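Local coordinates for protein cysteine S-methyltransferase NleE (PDB 4R29) that is a cysteine methyltransferase that uses S-adenosylmethionine and probably methylates a zinc-finger cysteine of the host proteins TAB2 and TAB3, inhibiting NF-kappa-B activation, at residues Asn25-Ile30 / Ile135-Asn140; Pro129-Lys134 / Val149-Ser154. The protein carries 1 engineered substitution. One frame throughout, in Å; residues are numbered along the deposited sequence.

Contact 1 of 2, residues Asn25-Ile30 / Ile135-Asn140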
ATOM      1  N   ASN A  25     -10.489 -13.644   0.099  1.00 42.90           N
ATOM      2  CA  ASN A  25     -10.718 -13.296   1.492  1.00 44.22           C
ATOM      3  C   ASN A  25     -10.261 -11.893   1.860  1.00 46.31           C
ATOM      4  O   ASN A  25     -10.916 -11.211   2.649  1.00 44.30           O
ATOM      5  CB  ASN A  25     -10.063 -14.312   2.413  1.00 47.59           C
ATOM      6  CG  ASN A  25     -11.071 -15.201   3.076  1.00 57.84           C
ATOM      7  OD1 ASN A  25     -11.153 -16.396   2.779  1.00 59.87           O
ATOM      8  ND2 ASN A  25     -11.871 -14.620   3.970  1.00 56.17           N
ATOM      9  N   ILE A  26      -9.137 -11.465   1.291  1.00 42.56           N
ATOM     10  CA  ILE A  26      -8.594 -10.147   1.602  1.00 38.23           C
ATOM     11  C   ILE A  26      -8.815  -9.147   0.481  1.00 38.31           C
ATOM     12  O   ILE A  26      -8.608  -7.950   0.667  1.00 39.43           O
ATOM     13  CB  ILE A  26      -7.101 -10.223   1.882  1.00 37.06           C
ATOM     14  CG1 ILE A  26      -6.348 -10.684   0.625  1.00 33.32           C
ATOM     15  CG2 ILE A  26      -6.845 -11.138   3.069  1.00 30.80           C
ATOM     16  CD1 ILE A  26      -4.827 -10.511   0.717  1.00 34.51           C
ATOM     17  N   TYR A  27      -9.242  -9.642  -0.679  1.00 43.12           N
ATOM     18  CA  TYR A  27      -9.426  -8.805  -1.863  1.00 42.73           C
ATOM     19  C   TYR A  27     -10.686  -9.266  -2.601  1.00 47.77           C
ATOM     20  O   TYR A  27     -10.623  -9.751  -3.733  1.00 45.04           O
ATOM     21  CB  TYR A  27      -8.184  -8.921  -2.748  1.00 41.56           C
ATOM     22  CG  TYR A  27      -8.125  -8.004  -3.954  1.00 41.19           C
ATOM     23  CD1 TYR A  27      -9.138  -7.091  -4.219  1.00 41.41           C
ATOM     24  CD2 TYR A  27      -7.040  -8.063  -4.830  1.00 36.39           C
ATOM     25  CE1 TYR A  27      -9.076  -6.260  -5.317  1.00 40.39           C
ATOM     26  CE2 TYR A  27      -6.970  -7.247  -5.935  1.00 35.73           C
ATOM     27  CZ  TYR A  27      -7.989  -6.340  -6.176  1.00 37.82           C
ATOM     28  OH  TYR A  27      -7.920  -5.517  -7.281  1.00 29.34           O
ATOM     29  N   PRO A  28     -11.845  -9.115  -1.948  1.00 51.76           N
ATOM     30  CA  PRO A  28     -13.104  -9.673  -2.451  1.00 53.62           C
ATOM     31  C   PRO A  28     -13.332  -9.316  -3.913  1.00 53.14           C
ATOM     32  O   PRO A  28     -13.643 -10.179  -4.734  1.00 54.59           O
ATOM     33  CB  PRO A  28     -14.168  -8.974  -1.593  1.00 51.74           C
ATOM     34  CG  PRO A  28     -13.460  -8.507  -0.384  1.00 52.77           C
ATOM     35  CD  PRO A  28     -12.054  -8.208  -0.806  1.00 53.00           C
ATOM     36  N   GLU A  29     -13.157  -8.042  -4.227  1.00 51.23           N
ATOM     37  CA  GLU A  29     -13.565  -7.491  -5.514  1.00 53.01           C
ATOM     38  C   GLU A  29     -12.592  -7.784  -6.650  1.00 50.94           C
ATOM     39  O   GLU A  29     -12.522  -7.028  -7.615  1.00 53.96           O
ATOM     40  CB  GLU A  29     -13.765  -5.974  -5.388  1.00 49.56           C
ATOM     41  CG  GLU A  29     -12.483  -5.182  -5.105  1.00 54.50           C
ATOM     42  CD  GLU A  29     -12.053  -5.186  -3.631  1.00 54.06           C
ATOM     43  OE1 GLU A  29     -12.552  -6.020  -2.841  1.00 55.96           O
ATOM     44  OE2 GLU A  29     -11.201  -4.344  -3.262  1.00 54.94           O
ATOM     45  N   ILE A  30     -11.845  -8.877  -6.552  1.00 50.72           N
ATOM     46  CA  ILE A  30     -10.830  -9.161  -7.564  1.00 53.12           C
ATOM     47  C   ILE A  30     -11.408  -9.804  -8.828  1.00 55.53           C
ATOM     48  O   ILE A  30     -12.307 -10.649  -8.753  1.00 55.87           O
ATOM     49  CB  ILE A  30      -9.705 -10.055  -7.019  1.00 49.27           C
ATOM     50  CG1 ILE A  30      -8.590 -10.183  -8.059  1.00 49.79           C
ATOM     51  CG2 ILE A  30     -10.253 -11.424  -6.634  1.00 52.74           C
ATOM     52  CD1 ILE A  30      -7.451 -11.089  -7.651  1.00 49.65           C
ATOM     53  N   ILE A 135      -7.067  -2.730  -1.687  1.00 21.40           N
ATOM     54  CA  ILE A 135      -6.081  -3.278  -2.613  1.00 24.37           C
ATOM     55  C   ILE A 135      -6.534  -3.076  -4.044  1.00 29.42           C
ATOM     56  O   ILE A 135      -7.719  -3.225  -4.346  1.00 26.75           O
ATOM     57  CB  ILE A 135      -5.872  -4.789  -2.395  1.00 26.54           C
ATOM     58  CG1 ILE A 135      -5.530  -5.084  -0.934  1.00 24.01           C
ATOM     59  CG2 ILE A 135      -4.783  -5.319  -3.338  1.00 27.75           C
ATOM     60  CD1 ILE A 135      -5.622  -6.563  -0.546  1.00 29.26           C
ATOM     61  N   PHE A 136      -5.593  -2.736  -4.920  1.00 27.49           N
ATOM     62  CA  PHE A 136      -5.884  -2.638  -6.351  1.00 28.33           C
ATOM     63  C   PHE A 136      -4.619  -2.685  -7.191  1.00 28.09           C
ATOM     64  O   PHE A 136      -3.537  -2.364  -6.704  1.00 27.06           O
ATOM     65  CB  PHE A 136      -6.685  -1.381  -6.679  1.00 25.64           C
ATOM     66  CG  PHE A 136      -6.079  -0.122  -6.147  1.00 28.37           C
ATOM     67  CD1 PHE A 136      -6.326   0.282  -4.841  1.00 26.35           C
ATOM     68  CD2 PHE A 136      -5.273   0.662  -6.946  1.00 27.58           C
ATOM     69  CE1 PHE A 136      -5.778   1.448  -4.340  1.00 27.74           C
ATOM     70  CE2 PHE A 136      -4.707   1.840  -6.443  1.00 32.79           C
ATOM     71  CZ  PHE A 136      -4.965   2.229  -5.136  1.00 25.43           C
ATOM     72  N   PRO A 137      -4.760  -3.090  -8.464  1.00 29.14           N
ATOM     73  CA  PRO A 137      -3.624  -3.193  -9.385  1.00 31.35           C
ATOM     74  C   PRO A 137      -2.889  -1.860  -9.529  1.00 29.47           C
ATOM     75  O   PRO A 137      -3.520  -0.812  -9.552  1.00 27.90           O
ATOM     76  CB  PRO A 137      -4.290  -3.560 -10.725  1.00 31.12           C
ATOM     77  CG  PRO A 137      -5.589  -4.202 -10.352  1.00 29.26           C
ATOM     78  CD  PRO A 137      -6.036  -3.463  -9.110  1.00 29.15           C
ATOM     79  N   LYS A 138      -1.567  -1.900  -9.627  1.00 30.44           N
ATOM     80  CA  LYS A 138      -0.831  -0.685  -9.881  1.00 34.36           C
ATOM     81  C   LYS A 138      -1.054  -0.259 -11.310  1.00 42.94           C
ATOM     82  O   LYS A 138      -0.950  -1.070 -12.233  1.00 42.03           O
ATOM     83  CB  LYS A 138       0.664  -0.852  -9.642  1.00 36.10           C
ATOM     84  CG  LYS A 138       1.442   0.426  -9.936  1.00 34.62           C
ATOM     85  CD  LYS A 138       2.769   0.479  -9.178  1.00 39.81           C
ATOM     86  CE  LYS A 138       3.651   1.643  -9.648  1.00 47.02           C
ATOM     87  NZ  LYS A 138       2.856   2.829 -10.116  1.00 56.11           N
ATOM     88  N   GLU A 139      -1.388   1.018 -11.469  1.00 45.19           N
ATOM     89  CA  GLU A 139      -1.377   1.697 -12.758  1.00 47.69           C
ATOM     90  C   GLU A 139      -0.099   1.346 -13.527  1.00 47.05           C
ATOM     91  O   GLU A 139       0.989   1.309 -12.950  1.00 45.48           O
ATOM     92  CB  GLU A 139      -1.427   3.210 -12.514  1.00 47.35           C
ATOM     93  CG  GLU A 139      -1.389   4.062 -13.765  1.00 53.02           C
ATOM     94  CD  GLU A 139      -2.656   3.927 -14.578  1.00 52.71           C
ATOM     95  OE1 GLU A 139      -3.502   3.069 -14.226  1.00 54.52           O
ATOM     96  OE2 GLU A 139      -2.803   4.680 -15.561  1.00 45.42           O
ATOM     97  N   ASN A 140      -0.229   1.072 -14.818  1.00 44.88           N
ATOM     98  CA  ASN A 140       0.946   0.915 -15.672  1.00 42.76           C
ATOM     99  C   ASN A 140       1.891  -0.208 -15.239  1.00 43.98           C
ATOM    100  O   ASN A 140       3.088  -0.179 -15.543  1.00 45.28           O
ATOM    101  CB  ASN A 140       1.719   2.243 -15.776  1.00 46.47           C
ATOM    102  CG  ASN A 140       2.358   2.671 -14.441  1.00 61.82           C
ATOM    103  OD1 ASN A 140       3.231   1.980 -13.898  1.00 64.36           O
ATOM    104  ND2 ASN A 140       1.921   3.816 -13.913  1.00 57.60           N
TER
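The Y27 ring takes I135 on one face and I30 of its own segment on the other. CG2 of I135 approaches 3.8 Å above the ring plane, offset toward the rim; its 4.1 Å separation from the ring centroid, 24° off the normal, meets the geometry of a CH-pi contact. I30 CB sits over the centre of the opposite face, and E29 CD lies in plane at the edge. A type I beta turn from Y27 to I30 brings these two neighbours round the ring, although its closing bond, I30 N to Y27 O, is weak.

Y27 CG is anti to the backbone N (chi1 -174°), and the ring reaches across to the strand. I135 CG2, also anti to its backbone N, meets CD2 and CE2, while the carbonyl O of I135 comes to 3.5 Å from Y27 CE1. Further out, the Y27 side chain crosses that of P137 at about a right angle, its OH 3.3 Å from P137 CD. The other branch of I135 serves a second neighbour: CD1 is 3.5 Å from the carbonyl O of I26 and 4.2 Å from I26 CD1. Packing rather than hydrogen bonding therefore joins the two segments, over a modest 225 Å².

L117 also touches the Y27 side chain, and I26 rests on L122 and H123 of helix 120-125. Where the chain leaves helix 22-26, Y27 thus packs over the I135 side chain and beside its carbonyl, against outermost strand 131-137 of the three-stranded antiparallel sheet, and reaches Y145 of the next strand.

Contact 2 of 2, residues Pro129-Lys134 / Val149-Ser154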
ATOM      1  N   PRO A 129      -6.871  -6.806  14.415  1.00 22.35           N
ATOM      2  CA  PRO A 129      -8.167  -6.159  14.671  1.00 22.71           C
ATOM      3  C   PRO A 129      -8.161  -4.708  14.178  1.00 24.96           C
ATOM      4  O   PRO A 129      -7.156  -4.005  14.371  1.00 21.69           O
ATOM      5  CB  PRO A 129      -8.310  -6.204  16.205  1.00 19.22           C
ATOM      6  CG  PRO A 129      -7.244  -7.203  16.692  1.00 18.77           C
ATOM      7  CD  PRO A 129      -6.139  -7.121  15.659  1.00 19.08           C
ATOM      8  N   ASP A 130      -9.257  -4.297  13.538  1.00 21.05           N
ATOM      9  CA  ASP A 130      -9.470  -2.920  13.084  1.00 26.08           C
ATOM     10  C   ASP A 130      -8.456  -2.449  12.037  1.00 25.96           C
ATOM     11  O   ASP A 130      -8.290  -1.252  11.823  1.00 23.39           O
ATOM     12  CB  ASP A 130      -9.471  -1.961  14.266  1.00 26.85           C
ATOM     13  CG  ASP A 130     -10.367  -2.436  15.391  1.00 32.43           C
ATOM     14  OD1 ASP A 130     -11.594  -2.523  15.160  1.00 32.49           O
ATOM     15  OD2 ASP A 130      -9.842  -2.733  16.492  1.00 32.35           O
ATOM     16  N   ILE A 131      -7.776  -3.399  11.405  1.00 21.63           N
ATOM     17  CA  ILE A 131      -6.837  -3.103  10.340  1.00 24.86           C
ATOM     18  C   ILE A 131      -7.446  -3.471   8.985  1.00 24.41           C
ATOM     19  O   ILE A 131      -7.720  -4.643   8.725  1.00 23.05           O
ATOM     20  CB  ILE A 131      -5.522  -3.874  10.544  1.00 23.87           C
ATOM     21  CG1 ILE A 131      -4.924  -3.541  11.912  1.00 22.07           C
ATOM     22  CG2 ILE A 131      -4.539  -3.540   9.449  1.00 18.67           C
ATOM     23  CD1 ILE A 131      -4.550  -2.096  12.060  1.00 19.50           C
ATOM     24  N   CYS A 132      -7.661  -2.469   8.134  1.00 21.86           N
ATOM     25  CA  CYS A 132      -8.191  -2.698   6.791  1.00 21.49           C
ATOM     26  C   CYS A 132      -7.176  -2.381   5.681  1.00 22.19           C
ATOM     27  O   CYS A 132      -6.363  -1.453   5.796  1.00 20.17           O
ATOM     28  CB  CYS A 132      -9.461  -1.875   6.574  1.00 23.88           C
ATOM     29  SG  CYS A 132     -10.755  -2.136   7.814  1.00 30.87           S
ATOM     30  N   CYS A 133      -7.238  -3.157   4.604  1.00 22.58           N
ATOM     31  CA  CYS A 133      -6.409  -2.915   3.424  1.00 24.58           C
ATOM     32  C   CYS A 133      -7.276  -2.751   2.176  1.00 26.22           C
ATOM     33  O   CYS A 133      -8.001  -3.671   1.795  1.00 26.50           O
ATOM     34  CB  CYS A 133      -5.420  -4.068   3.206  1.00 22.35           C
ATOM     35  SG  CYS A 133      -4.154  -4.218   4.498  1.00 21.00           S
ATOM     36  N   LYS A 134      -7.215  -1.582   1.549  1.00 23.33           N
ATOM     37  CA  LYS A 134      -7.812  -1.418   0.226  1.00 22.72           C
ATOM     38  C   LYS A 134      -6.748  -1.785  -0.807  1.00 24.46           C
ATOM     39  O   LYS A 134      -5.637  -1.248  -0.776  1.00 23.84           O
ATOM     40  CB  LYS A 134      -8.329   0.008   0.017  1.00 22.85           C
ATOM     41  CG  LYS A 134      -9.567   0.343   0.854  1.00 30.32           C
ATOM     42  CD  LYS A 134     -10.045   1.800   0.641  1.00 33.50           C
ATOM     43  CE  LYS A 134     -11.337   2.119   1.403  1.00 33.28           C
ATOM     44  NZ  LYS A 134     -12.567   1.678   0.672  1.00 38.96           N
ATOM     45  N   VAL A 149      -3.355   0.673   3.692  1.00 16.25           N
ATOM     46  CA  VAL A 149      -3.666   0.121   5.009  1.00 17.65           C
ATOM     47  C   VAL A 149      -4.081   1.248   5.978  1.00 18.58           C
ATOM     48  O   VAL A 149      -3.419   2.289   6.056  1.00 17.23           O
ATOM     49  CB  VAL A 149      -2.458  -0.708   5.561  1.00 20.23           C
ATOM     50  CG1 VAL A 149      -1.189   0.142   5.594  1.00 16.98           C
ATOM     51  CG2 VAL A 149      -2.763  -1.319   6.954  1.00 18.64           C
ATOM     52  N   TYR A 150      -5.190   1.049   6.690  1.00 21.01           N
ATOM     53  CA  TYR A 150      -5.720   2.080   7.588  1.00 21.48           C
ATOM     54  C   TYR A 150      -6.345   1.535   8.886  1.00 20.20           C
ATOM     55  O   TYR A 150      -6.739   0.361   8.963  1.00 17.41           O
ATOM     56  CB  TYR A 150      -6.714   2.993   6.855  1.00 20.95           C
ATOM     57  CG  TYR A 150      -7.968   2.304   6.322  1.00 20.67           C
ATOM     58  CD1 TYR A 150      -7.952   1.643   5.092  1.00 19.75           C
ATOM     59  CD2 TYR A 150      -9.168   2.336   7.044  1.00 21.20           C
ATOM     60  CE1 TYR A 150      -9.089   1.032   4.583  1.00 22.17           C
ATOM     61  CE2 TYR A 150     -10.321   1.720   6.559  1.00 21.60           C
ATOM     62  CZ  TYR A 150     -10.274   1.065   5.326  1.00 28.46           C
ATOM     63  OH  TYR A 150     -11.400   0.442   4.835  1.00 27.89           O
ATOM     64  N   ARG A 151      -6.405   2.397   9.905  1.00 19.80           N
ATOM     65  CA  ARG A 151      -7.078   2.081  11.171  1.00 20.41           C
ATOM     66  C   ARG A 151      -8.575   2.242  10.986  1.00 21.50           C
ATOM     67  O   ARG A 151      -9.056   3.334  10.668  1.00 22.20           O
ATOM     68  CB  ARG A 151      -6.647   3.035  12.293  1.00 21.02           C
ATOM     69  CG  ARG A 151      -5.148   3.141  12.554  1.00 19.62           C
ATOM     70  CD  ARG A 151      -4.567   1.867  13.130  1.00 21.20           C
ATOM     71  NE  ARG A 151      -5.274   1.399  14.325  1.00 21.68           N
ATOM     72  CZ  ARG A 151      -4.725   0.643  15.271  1.00 23.46           C
ATOM     73  NH1 ARG A 151      -3.434   0.299  15.192  1.00 20.46           N
ATOM     74  NH2 ARG A 151      -5.458   0.251  16.313  1.00 22.44           N
ATOM     75  N   ASN A 152      -9.314   1.158  11.177  1.00 21.86           N
ATOM     76  CA  ASN A 152     -10.774   1.206  11.122  1.00 24.21           C
ATOM     77  C   ASN A 152     -11.345   1.765  12.425  1.00 26.92           C
ATOM     78  O   ASN A 152     -12.508   2.182  12.497  1.00 23.88           O
ATOM     79  CB  ASN A 152     -11.317  -0.201  10.894  1.00 26.63           C
ATOM     80  CG  ASN A 152     -12.631  -0.200  10.161  1.00 33.27           C
ATOM     81  OD1 ASN A 152     -12.946   0.739   9.419  1.00 35.41           O
ATOM     82  ND2 ASN A 152     -13.412  -1.251  10.358  1.00 30.98           N
ATOM     83  N   ASP A 153     -10.511   1.764  13.459  1.00 23.40           N
ATOM     84  CA  ASP A 153     -10.927   2.185  14.794  1.00 24.60           C
ATOM     85  C   ASP A 153     -10.660   3.667  15.004  1.00 26.21           C
ATOM     86  O   ASP A 153     -10.743   4.168  16.116  1.00 24.98           O
ATOM     87  CB  ASP A 153     -10.264   1.327  15.893  1.00 19.81           C
ATOM     88  CG  ASP A 153      -8.754   1.145  15.690  1.00 24.52           C
ATOM     89  OD1 ASP A 153      -8.221   1.477  14.611  1.00 21.11           O
ATOM     90  OD2 ASP A 153      -8.088   0.646  16.615  1.00 25.87           O
ATOM     91  N   SER A 154     -10.320   4.360  13.923  1.00 25.68           N
ATOM     92  CA  SER A 154     -10.236   5.815  13.946  1.00 26.54           C
ATOM     93  C   SER A 154     -10.940   6.321  12.708  1.00 28.95           C
ATOM     94  O   SER A 154     -10.726   5.785  11.627  1.00 28.55           O
ATOM     95  CB  SER A 154      -8.789   6.293  13.925  1.00 27.69           C
ATOM     96  OG  SER A 154      -8.714   7.628  13.441  1.00 29.88           O
TER
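The open end of the antiparallel beta hairpin of strands 131-137 and 145-151 is held by the hydrogen-bonded pair C132 and Y150. C132 N gives a 3.1 Å bond to Y150 O, and Y150 N returns one of 2.9 Å to C132 O. I131 with R151 and C133 with V149 are the non-hydrogen-bonded pairs on either side. A third bond, N152 N to D130 O, is 2.7 Å long and nearly straight (172°), extending the pairing past the last strand residue.

On the face carrying C132 and Y150, the tyrosine CG stands between the backbone N and the carbonyl carbon (chi1 63°), and C132 CB lies over the ring, offset toward its rim and 3.3 Å from CZ. The C132 sulfur meets the ring obliquely and packs on N152 CG at 3.6 Å. K134 CG lies near the ring plane at the edge, and helix 155-181 touches Y150 through E158 and A161.

On the face carrying I131, C133, V149 and R151, the V149 side chain of this Rossmann-like methyltransferase comes within about 6 Å of the bound S-adenosylmethionine, and L125 of helix 120-125 touches C133 and V149. V149 CG2 meets I131 CG2, the two side chains pointing the same way, and C133 SG reaches V149 CB. Next along, I131 CD1 lies over one face of the R151 guanidinium, toward its rim. R151 makes a side-on salt bridge to D153, NE to OD1 and NH2 to OD2, the latter 2.7 Å long, each oxygen using its syn lone pair; NH1 bonds to the carbonyls of S78 and V102. D130 stacks its carboxylate on that of D153, planes 17° apart, their OD2 atoms 3.8 Å from each other; the nearby arginine would be expected to temper this repulsion.

How the contacts relate
From the N terminus, residues 25-30 leave helix 22-26, and contact 1 closes a long loop of 104 residues when they meet 135-140; helices 59-76, 95-103 and 120-125 and strand 109-114 lie within it. Before that loop closes, residues 129-134 open contact 2, which ends at 149-154 after only 14 intervening residues. The segments thus alternate along the chain, and the two contacts cross rather than nest. Their centres are 16 Å apart, and strand 131-137 carries both: it pairs with strand 145-151 in both contacts, and its far end additionally takes up the N-terminal segment, tying this to the hairpin.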